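Local coordinates for protein DnaJ homolog subfamily C member 3 (Mus musculus, PDB 3IEG) that acts as a co-chaperone in the endoplasmic reticulum stress response, binding misfolded proteins through its TPR domain and restraining the kinase GCN2, at residues 250-261 / 274-285; 79-87 / 147-155. One frame throughout, in Å; residues are numbered along the deposited sequence.

Contact 1: residues 250-261 / 274-285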
loop_
_atom_site.group_PDB
_atom_site.type_symbol
_atom_site.label_atom_id
_atom_site.label_comp_id
_atom_site.label_asym_id
_atom_site.label_seq_id
_atom_site.Cartn_x
_atom_site.Cartn_y
_atom_site.Cartn_z
ATOM N N TYR A 250 34.864 -11.729 -0.654
ATOM C CA TYR A 250 34.647 -10.437 -1.311
ATOM C C TYR A 250 34.728 -10.430 -2.832
ATOM O O TYR A 250 33.949 -9.737 -3.503
ATOM C CB TYR A 250 35.566 -9.378 -0.699
ATOM C CG TYR A 250 35.287 -9.220 0.763
ATOM C CD1 TYR A 250 36.170 -9.717 1.718
ATOM C CD2 TYR A 250 34.100 -8.632 1.197
ATOM C CE1 TYR A 250 35.890 -9.595 3.078
ATOM C CE2 TYR A 250 33.813 -8.506 2.541
ATOM C CZ TYR A 250 34.711 -8.985 3.473
ATOM O OH TYR A 250 34.413 -8.851 4.799
ATOM N N THR A 251 35.647 -11.211 -3.386
ATOM C CA THR A 251 35.779 -11.222 -4.833
ATOM C C THR A 251 34.615 -11.967 -5.496
ATOM O O THR A 251 34.189 -11.587 -6.582
ATOM C CB THR A 251 37.198 -11.679 -5.358
ATOM O OG1 THR A 251 37.104 -12.950 -5.997
ATOM C CG2 THR A 251 38.239 -11.726 -4.256
ATOM N N ASP A 252 34.084 -12.991 -4.836
ATOM C CA ASP A 252 32.882 -13.657 -5.341
ATOM C C ASP A 252 31.631 -12.795 -5.190
ATOM O O ASP A 252 30.750 -12.817 -6.051
ATOM C CB ASP A 252 32.670 -15.029 -4.698
ATOM C CG ASP A 252 33.684 -16.067 -5.172
ATOM O OD1 ASP A 252 34.173 -15.974 -6.322
ATOM O OD2 ASP A 252 33.986 -16.988 -4.390
ATOM N N ALA A 253 31.567 -12.025 -4.109
ATOM C CA ALA A 253 30.501 -11.029 -3.928
ATOM C C ALA A 253 30.538 -9.940 -5.001
ATOM O O ALA A 253 29.504 -9.547 -5.533
ATOM C CB ALA A 253 30.564 -10.407 -2.534
ATOM N N THR A 254 31.730 -9.454 -5.314
ATOM C CA THR A 254 31.882 -8.470 -6.373
ATOM C C THR A 254 31.287 -9.037 -7.656
ATOM O O THR A 254 30.329 -8.487 -8.212
ATOM C CB THR A 254 33.341 -8.110 -6.542
ATOM O OG1 THR A 254 33.782 -7.509 -5.326
ATOM C CG2 THR A 254 33.533 -7.129 -7.672
ATOM N N SER A 255 31.844 -10.169 -8.075
ATOM C CA SER A 255 31.330 -10.971 -9.169
ATOM C C SER A 255 29.800 -11.100 -9.118
ATOM O O SER A 255 29.130 -10.868 -10.121
ATOM C CB SER A 255 32.008 -12.343 -9.123
ATOM O OG SER A 255 31.359 -13.293 -9.943
ATOM N N LYS A 256 29.253 -11.458 -7.955
ATOM C CA LYS A 256 27.807 -11.566 -7.796
ATOM C C LYS A 256 27.047 -10.264 -8.041
ATOM O O LYS A 256 26.062 -10.271 -8.771
ATOM C CB LYS A 256 27.427 -12.140 -6.436
ATOM C CG LYS A 256 27.115 -13.626 -6.472
ATOM C CD LYS A 256 25.808 -13.948 -7.155
ATOM C CE LYS A 256 25.578 -15.442 -7.104
ATOM N NZ LYS A 256 25.885 -16.103 -8.371
ATOM N N TYR A 257 27.494 -9.156 -7.448
ATOM C CA TYR A 257 26.846 -7.873 -7.699
ATOM C C TYR A 257 27.017 -7.399 -9.148
ATOM O O TYR A 257 26.188 -6.654 -9.673
ATOM C CB TYR A 257 27.290 -6.812 -6.698
ATOM C CG TYR A 257 26.413 -6.780 -5.470
ATOM C CD1 TYR A 257 26.905 -7.150 -4.213
ATOM C CD2 TYR A 257 25.072 -6.409 -5.563
ATOM C CE1 TYR A 257 26.080 -7.131 -3.080
ATOM C CE2 TYR A 257 24.244 -6.391 -4.440
ATOM C CZ TYR A 257 24.755 -6.749 -3.209
ATOM O OH TYR A 257 23.926 -6.728 -2.121
ATOM N N GLU A 258 28.080 -7.865 -9.795
ATOM C CA GLU A 258 28.305 -7.565 -11.196
ATOM C C GLU A 258 27.130 -8.105 -12.000
ATOM O O GLU A 258 26.580 -7.410 -12.848
ATOM C CB GLU A 258 29.611 -8.188 -11.685
ATOM C CG GLU A 258 30.479 -7.272 -12.539
ATOM C CD GLU A 258 31.358 -6.333 -11.708
ATOM O OE1 GLU A 258 32.590 -6.564 -11.624
ATOM O OE2 GLU A 258 30.810 -5.367 -11.135
ATOM N N SER A 259 26.731 -9.337 -11.718
ATOM C CA SER A 259 25.633 -9.932 -12.448
ATOM C C SER A 259 24.274 -9.364 -12.013
ATOM O O SER A 259 23.334 -9.341 -12.800
ATOM C CB SER A 259 25.672 -11.449 -12.349
ATOM O OG SER A 259 25.624 -11.840 -10.998
ATOM N N VAL A 260 24.182 -8.878 -10.777
ATOM C CA VAL A 260 22.991 -8.152 -10.323
ATOM C C VAL A 260 22.702 -6.935 -11.213
ATOM O O VAL A 260 21.565 -6.728 -11.612
ATOM C CB VAL A 260 23.083 -7.762 -8.823
ATOM C CG1 VAL A 260 21.990 -6.766 -8.433
ATOM C CG2 VAL A 260 22.997 -8.998 -7.959
HETATM N N MSE A 261 23.733 -6.159 -11.542
HETATM C CA MSE A 261 23.589 -5.043 -12.484
HETATM C C MSE A 261 23.358 -5.482 -13.926
HETATM O O MSE A 261 22.713 -4.776 -14.693
HETATM C CB MSE A 261 24.805 -4.143 -12.432
HETATM C CG MSE A 261 24.887 -3.340 -11.166
HETATM SE SE MSE A 261 26.657 -2.568 -10.914
HETATM C CE MSE A 261 26.837 -1.569 -12.603
ATOM N N SER A 274 24.254 -1.687 -5.806
ATOM C CA SER A 274 25.270 -2.696 -6.112
ATOM C C SER A 274 26.677 -2.120 -6.057
ATOM O O SER A 274 27.579 -2.744 -5.500
ATOM C CB SER A 274 25.021 -3.351 -7.468
ATOM O OG SER A 274 23.854 -4.155 -7.412
ATOM N N LYS A 275 26.857 -0.930 -6.622
ATOM C CA LYS A 275 28.140 -0.251 -6.572
ATOM C C LYS A 275 28.558 0.014 -5.135
ATOM O O LYS A 275 29.715 -0.214 -4.778
ATOM C CB LYS A 275 28.113 1.048 -7.375
ATOM C CG LYS A 275 28.505 0.890 -8.847
ATOM C CD LYS A 275 28.592 2.260 -9.528
ATOM C CE LYS A 275 28.759 2.141 -11.046
ATOM N NZ LYS A 275 29.053 3.476 -11.651
ATOM N N GLU A 276 27.615 0.459 -4.305
ATOM C CA GLU A 276 27.903 0.680 -2.891
ATOM C C GLU A 276 28.470 -0.581 -2.214
ATOM O O GLU A 276 29.474 -0.519 -1.509
ATOM C CB GLU A 276 26.664 1.175 -2.146
ATOM C CG GLU A 276 26.969 1.552 -0.702
ATOM C CD GLU A 276 25.753 1.581 0.201
ATOM O OE1 GLU A 276 24.795 2.314 -0.128
ATOM O OE2 GLU A 276 25.773 0.909 1.261
ATOM N N ARG A 277 27.817 -1.719 -2.432
ATOM C CA ARG A 277 28.273 -2.984 -1.860
ATOM C C ARG A 277 29.613 -3.438 -2.470
ATOM O O ARG A 277 30.448 -4.028 -1.779
ATOM C CB ARG A 277 27.195 -4.083 -1.974
ATOM C CG ARG A 277 25.873 -3.806 -1.238
ATOM C CD ARG A 277 26.082 -3.461 0.237
ATOM N NE ARG A 277 26.227 -4.640 1.098
ATOM C CZ ARG A 277 26.906 -4.660 2.244
ATOM N NH1 ARG A 277 27.543 -3.578 2.673
ATOM N NH2 ARG A 277 26.971 -5.770 2.960
ATOM N N ILE A 278 29.830 -3.139 -3.749
ATOM C CA ILE A 278 31.106 -3.450 -4.376
ATOM C C ILE A 278 32.202 -2.585 -3.749
ATOM O O ILE A 278 33.290 -3.077 -3.436
ATOM C CB ILE A 278 31.054 -3.331 -5.920
ATOM C CG1 ILE A 278 30.313 -4.548 -6.505
ATOM C CG2 ILE A 278 32.475 -3.219 -6.516
ATOM C CD1 ILE A 278 29.867 -4.402 -7.959
ATOM N N CYS A 279 31.889 -1.311 -3.532
ATOM C CA CYS A 279 32.755 -0.412 -2.780
ATOM C C CYS A 279 33.146 -1.025 -1.433
ATOM O O CYS A 279 34.311 -0.975 -1.034
ATOM C CB CYS A 279 32.062 0.939 -2.614
ATOM S SG CYS A 279 32.549 1.895 -1.178
ATOM N N HIS A 280 32.170 -1.634 -0.761
ATOM C CA HIS A 280 32.390 -2.356 0.491
ATOM C C HIS A 280 33.314 -3.553 0.284
ATOM O O HIS A 280 34.238 -3.756 1.060
ATOM C CB HIS A 280 31.050 -2.801 1.086
ATOM C CG HIS A 280 31.159 -3.414 2.448
ATOM N ND1 HIS A 280 31.500 -2.687 3.569
ATOM C CD2 HIS A 280 30.952 -4.685 2.874
ATOM C CE1 HIS A 280 31.506 -3.483 4.624
ATOM N NE2 HIS A 280 31.177 -4.701 4.230
ATOM N N CYS A 281 33.069 -4.329 -0.770
ATOM C CA CYS A 281 33.880 -5.510 -1.073
ATOM C C CYS A 281 35.360 -5.220 -1.243
ATOM O O CYS A 281 36.185 -5.819 -0.565
ATOM C CB CYS A 281 33.355 -6.240 -2.299
ATOM S SG CYS A 281 32.006 -7.308 -1.880
ATOM N N PHE A 282 35.692 -4.289 -2.128
ATOM C CA PHE A 282 37.087 -3.912 -2.332
ATOM C C PHE A 282 37.750 -3.379 -1.050
ATOM O O PHE A 282 38.864 -3.768 -0.723
ATOM C CB PHE A 282 37.229 -2.951 -3.516
ATOM C CG PHE A 282 37.176 -3.637 -4.866
ATOM C CD1 PHE A 282 38.198 -4.511 -5.268
ATOM C CD2 PHE A 282 36.126 -3.402 -5.744
ATOM C CE1 PHE A 282 38.160 -5.147 -6.533
ATOM C CE2 PHE A 282 36.081 -4.031 -7.008
ATOM C CZ PHE A 282 37.094 -4.903 -7.398
ATOM N N SER A 283 37.045 -2.530 -0.309
ATOM C CA SER A 283 37.543 -2.022 0.969
ATOM C C SER A 283 37.941 -3.137 1.940
ATOM O O SER A 283 39.064 -3.165 2.430
ATOM C CB SER A 283 36.508 -1.094 1.614
ATOM O OG SER A 283 37.024 -0.471 2.783
ATOM N N LYS A 284 37.013 -4.053 2.206
ATOM C CA LYS A 284 37.223 -5.135 3.167
ATOM C C LYS A 284 38.204 -6.210 2.681
ATOM O O LYS A 284 38.811 -6.917 3.488
ATOM C CB LYS A 284 35.885 -5.782 3.546
ATOM C CG LYS A 284 34.970 -4.931 4.409
ATOM C CD LYS A 284 35.516 -4.721 5.832
ATOM C CE LYS A 284 34.492 -3.968 6.701
ATOM N NZ LYS A 284 35.112 -3.047 7.711
ATOM N N ASP A 285 38.350 -6.333 1.367
ATOM C CA ASP A 285 39.314 -7.255 0.775
ATOM C C ASP A 285 40.696 -6.595 0.744
ATOM O O ASP A 285 41.623 -7.088 0.098
ATOM C CB ASP A 285 38.871 -7.635 -0.642
ATOM C CG ASP A 285 39.445 -8.962 -1.108
ATOM O OD1 ASP A 285 39.740 -9.832 -0.252
ATOM O OD2 ASP A 285 39.591 -9.138 -2.343
#
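Y250 lays its ring against K284, whose CB stands over one face 3.7 Å from the ring centroid, 24° off the ring normal. C281 SG sits at the edge of the same ring, a cysteine sulfur-aromatic contact, while D285 CB packs against Y250 CB. With CG opposite the carbonyl carbon (chi1 -60°), the ring is placed where K284 can cover that face and the sulfur can meet the edge. Replacing Y250 by an alanine would probably leave K284 CB without the ring face it packs on and the C281 sulfur without its edge contact, opening a gap at this end of the contact. Beyond it, small residues make the hollows: A253 CB meets C281 SG at 3.5 Å. Y250 O is gripped from both faces of its plane, by T254 N and by T254 OG1, the latter at 2.9 Å. That hydroxyl also lies against C281, 3.3 Å from OG1 to CB, and T254 CG2 faces F282 CE2. Next, I278 pushes CD1 to 3.7 Å from Y257 CB. The Y257 ring lies across R277, whose CB comes over one face, 3.4 Å from Y257 CE1; their polar ends converge on E242 of helix 222-246. Compact S274, its hydroxyl bonded to Y270 O, lets selenomethionine M261 close in, with M261 CG 3.7 Å from S274 CB. The segment axes approach to 8.9 Å and run nearly antiparallel, at 162°: segment 250-261 lies in TPR 7 and segment 274-285 in TPR 8, and such close packing of successive helices builds a TPR superhelix.

Contact 2: residues 79-87 / 147-155; sequences HLLLKQGKL and LEVCVWDAE
K83 and W152 meet twice. The W152 backbone N-H donates to K83 O, at the end of helix 71-84, over 2.9 Å with an angle of 155° at the hydrogen. The extended K83 chain also carries CD over the indole, 3.9 Å from the centroid of its six-membered ring, a CH-pi contact suited to a long aliphatic lysine at an exposed place. L80 CD2 and Q84 CG approach the indole at its edge. C150, small enough for a tight junction, fits its SG beside L87 CD2 at 4.0 Å and G85 CA at 3.8 Å. Two inter-helical turns thus interlock: helix 71-84 of TPR 3 ends in a Schellman motif at G85, where glycine suits the positive phi (75°), and a type I turn from C150 to D153 leads from TPR 4 into TPR 5. A water bridges G85 O and D153 OD2, donating to both, at 2.9 Å from the first and 2.7 Å from the second. In the next shell, M120 of helix 104-132 backs V149 and C150, S53 and L60 of helix 53-66 back L80, and D153 OD1, as N-cap of helix 154-166, accepts from L156 N.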
loop_
_atom_site.group_PDB
_atom_site.type_symbol
_atom_site.label_atom_id
_atom_site.label_comp_id
_atom_site.label_asym_id
_atom_site.label_seq_id
_atom_site.Cartn_x
_atom_site.Cartn_y
_atom_site.Cartn_z
ATOM N N HIS A 79 -27.706 4.687 1.585
ATOM C CA HIS A 79 -26.519 5.030 2.364
ATOM C C HIS A 79 -25.288 4.221 1.937
ATOM O O HIS A 79 -24.206 4.787 1.759
ATOM C CB HIS A 79 -26.760 4.858 3.871
ATOM C CG HIS A 79 -27.789 5.786 4.433
ATOM N ND1 HIS A 79 -27.852 7.121 4.095
ATOM C CD2 HIS A 79 -28.796 5.573 5.310
ATOM C CE1 HIS A 79 -28.861 7.688 4.731
ATOM N NE2 HIS A 79 -29.447 6.772 5.480
ATOM N N LEU A 80 -25.458 2.911 1.774
ATOM C CA LEU A 80 -24.331 2.038 1.474
ATOM C C LEU A 80 -23.819 2.319 0.080
ATOM O O LEU A 80 -22.615 2.392 -0.114
ATOM C CB LEU A 80 -24.676 0.539 1.651
ATOM C CG LEU A 80 -25.172 0.058 3.026
ATOM C CD1 LEU A 80 -25.528 -1.433 3.032
ATOM C CD2 LEU A 80 -24.153 0.369 4.093
ATOM N N LEU A 81 -24.732 2.492 -0.877
ATOM C CA LEU A 81 -24.366 2.851 -2.259
ATOM C C LEU A 81 -23.572 4.153 -2.340
ATOM O O LEU A 81 -22.547 4.213 -3.012
ATOM C CB LEU A 81 -25.604 2.935 -3.167
ATOM C CG LEU A 81 -26.402 1.643 -3.382
ATOM C CD1 LEU A 81 -27.820 1.911 -3.903
ATOM C CD2 LEU A 81 -25.651 0.674 -4.280
ATOM N N LEU A 82 -24.034 5.194 -1.659
ATOM C CA LEU A 82 -23.279 6.442 -1.621
ATOM C C LEU A 82 -21.853 6.223 -1.106
ATOM O O LEU A 82 -20.906 6.765 -1.659
ATOM C CB LEU A 82 -24.006 7.486 -0.775
ATOM C CG LEU A 82 -23.356 8.851 -0.550
ATOM C CD1 LEU A 82 -22.976 9.540 -1.854
ATOM C CD2 LEU A 82 -24.307 9.715 0.236
ATOM N N LYS A 83 -21.706 5.422 -0.050
ATOM C CA LYS A 83 -20.384 5.112 0.498
ATOM C C LYS A 83 -19.524 4.326 -0.502
ATOM O O LYS A 83 -18.308 4.471 -0.544
ATOM C CB LYS A 83 -20.509 4.335 1.804
ATOM C CG LYS A 83 -20.850 5.176 3.038
ATOM C CD LYS A 83 -20.485 4.390 4.284
ATOM C CE LYS A 83 -20.895 5.093 5.542
ATOM N NZ LYS A 83 -20.480 4.249 6.712
ATOM N N GLN A 84 -20.171 3.500 -1.309
ATOM C CA GLN A 84 -19.477 2.732 -2.326
ATOM C C GLN A 84 -19.139 3.583 -3.561
ATOM O O GLN A 84 -18.430 3.135 -4.453
ATOM C CB GLN A 84 -20.314 1.511 -2.712
ATOM C CG GLN A 84 -20.417 0.444 -1.628
ATOM C CD GLN A 84 -21.243 -0.760 -2.064
ATOM O OE1 GLN A 84 -21.862 -0.748 -3.122
ATOM N NE2 GLN A 84 -21.258 -1.805 -1.239
ATOM N N GLY A 85 -19.640 4.813 -3.606
ATOM C CA GLY A 85 -19.441 5.706 -4.750
ATOM C C GLY A 85 -20.282 5.335 -5.964
ATOM O O GLY A 85 -20.006 5.788 -7.080
ATOM N N LYS A 86 -21.295 4.493 -5.754
ATOM C CA LYS A 86 -22.279 4.205 -6.792
ATOM C C LYS A 86 -23.300 5.337 -6.799
ATOM O O LYS A 86 -24.409 5.188 -6.307
ATOM C CB LYS A 86 -22.936 2.838 -6.561
ATOM C CG LYS A 86 -21.997 1.642 -6.805
ATOM C CD LYS A 86 -22.610 0.336 -6.322
ATOM C CE LYS A 86 -21.992 -0.902 -6.960
ATOM N NZ LYS A 86 -20.581 -0.988 -6.577
ATOM N N LEU A 87 -22.902 6.477 -7.353
ATOM C CA LEU A 87 -23.664 7.713 -7.208
ATOM C C LEU A 87 -25.009 7.704 -7.915
ATOM O O LEU A 87 -26.004 8.149 -7.358
ATOM C CB LEU A 87 -22.837 8.928 -7.635
ATOM C CG LEU A 87 -21.513 9.126 -6.887
ATOM C CD1 LEU A 87 -20.822 10.343 -7.424
ATOM C CD2 LEU A 87 -21.682 9.231 -5.371
ATOM N N LEU A 147 -13.207 10.976 -1.699
ATOM C CA LEU A 147 -12.932 9.787 -0.890
ATOM C C LEU A 147 -13.212 9.934 0.612
ATOM O O LEU A 147 -13.209 8.939 1.336
ATOM C CB LEU A 147 -11.525 9.241 -1.164
ATOM C CG LEU A 147 -11.322 8.606 -2.550
ATOM C CD1 LEU A 147 -9.847 8.550 -2.897
ATOM C CD2 LEU A 147 -11.958 7.220 -2.643
ATOM N N GLU A 148 -13.458 11.166 1.064
ATOM C CA GLU A 148 -13.901 11.429 2.441
ATOM C C GLU A 148 -15.298 10.871 2.655
ATOM O O GLU A 148 -15.630 10.425 3.746
ATOM C CB GLU A 148 -13.940 12.933 2.757
ATOM C CG GLU A 148 -12.590 13.615 2.889
ATOM C CD GLU A 148 -11.740 13.016 3.994
ATOM O OE1 GLU A 148 -10.518 12.817 3.765
ATOM O OE2 GLU A 148 -12.287 12.738 5.088
ATOM N N VAL A 149 -16.114 10.906 1.610
ATOM C CA VAL A 149 -17.489 10.466 1.699
ATOM C C VAL A 149 -17.622 9.074 1.112
ATOM O O VAL A 149 -18.173 8.190 1.749
ATOM C CB VAL A 149 -18.439 11.452 0.987
ATOM C CG1 VAL A 149 -19.853 10.904 0.945
ATOM C CG2 VAL A 149 -18.398 12.822 1.660
ATOM N N CYS A 150 -17.126 8.881 -0.104
ATOM C CA CYS A 150 -17.231 7.597 -0.770
ATOM C C CYS A 150 -16.004 6.773 -0.400
ATOM O O CYS A 150 -15.065 6.613 -1.200
ATOM C CB CYS A 150 -17.336 7.784 -2.277
ATOM S SG CYS A 150 -18.646 8.901 -2.791
ATOM N N VAL A 151 -16.018 6.264 0.827
ATOM C CA VAL A 151 -14.852 5.630 1.428
ATOM C C VAL A 151 -14.623 4.205 0.925
ATOM O O VAL A 151 -13.520 3.677 1.050
ATOM C CB VAL A 151 -14.916 5.656 2.990
ATOM C CG1 VAL A 151 -14.722 7.084 3.531
ATOM C CG2 VAL A 151 -16.235 5.065 3.506
ATOM N N TRP A 152 -15.649 3.585 0.356
ATOM C CA TRP A 152 -15.521 2.224 -0.157
ATOM C C TRP A 152 -15.502 2.191 -1.692
ATOM O O TRP A 152 -15.726 1.145 -2.311
ATOM C CB TRP A 152 -16.629 1.317 0.400
ATOM C CG TRP A 152 -16.724 1.297 1.910
ATOM C CD1 TRP A 152 -15.698 1.462 2.811
ATOM C CD2 TRP A 152 -17.902 1.084 2.685
ATOM N NE1 TRP A 152 -16.177 1.379 4.097
ATOM C CE2 TRP A 152 -17.526 1.145 4.050
ATOM C CE3 TRP A 152 -19.247 0.854 2.362
ATOM C CZ2 TRP A 152 -18.446 0.986 5.088
ATOM C CZ3 TRP A 152 -20.169 0.695 3.401
ATOM C CH2 TRP A 152 -19.759 0.765 4.746
ATOM N N ASP A 153 -15.234 3.346 -2.291
ATOM C CA ASP A 153 -15.085 3.454 -3.727
ATOM C C ASP A 153 -13.675 3.006 -4.109
ATOM O O ASP A 153 -12.708 3.767 -4.001
ATOM C CB ASP A 153 -15.343 4.894 -4.160
ATOM C CG ASP A 153 -15.446 5.055 -5.672
ATOM O OD1 ASP A 153 -14.760 4.330 -6.427
ATOM O OD2 ASP A 153 -16.211 5.932 -6.110
ATOM N N ALA A 154 -13.558 1.757 -4.540
ATOM C CA ALA A 154 -12.252 1.182 -4.826
ATOM C C ALA A 154 -11.600 1.821 -6.045
ATOM O O ALA A 154 -10.411 2.098 -6.026
ATOM C CB ALA A 154 -12.346 -0.333 -4.988
ATOM N N GLU A 155 -12.377 2.069 -7.094
ATOM C CA GLU A 155 -11.803 2.520 -8.366
ATOM C C GLU A 155 -11.260 3.960 -8.299
ATOM O O GLU A 155 -10.239 4.270 -8.920
ATOM C CB GLU A 155 -12.775 2.361 -9.556
ATOM C CG GLU A 155 -13.931 1.331 -9.412
ATOM C CD GLU A 155 -13.515 -0.043 -8.890
ATOM O OE1 GLU A 155 -12.779 -0.748 -9.599
ATOM O OE2 GLU A 155 -13.949 -0.417 -7.773
HETATM O O HOH W 1 -17.847 7.685 -7.309
#

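Overall arrangement
Contact 2 comes first along the chain and closes before contact 1 opens; the two lie on opposite sides of the chain's centre, their centres 51 Å apart and their nearest atoms about 34 Å apart, and they share no helix. Contact 1 joins neighbouring helices 250-263 and 268-284. Contact 2 instead spans 59 intervening residues, mostly helical, and pins the end of helix 71-84 to the turn between helices 136-149 and 154-166. One is thus local helix packing, the other a longer-range junction between TPR 3 and the following repeats. Neither lies within the first two TPR repeats, whose hydrophobic groove binds misfolded proteins; both join parts of the rest of the TPR domain.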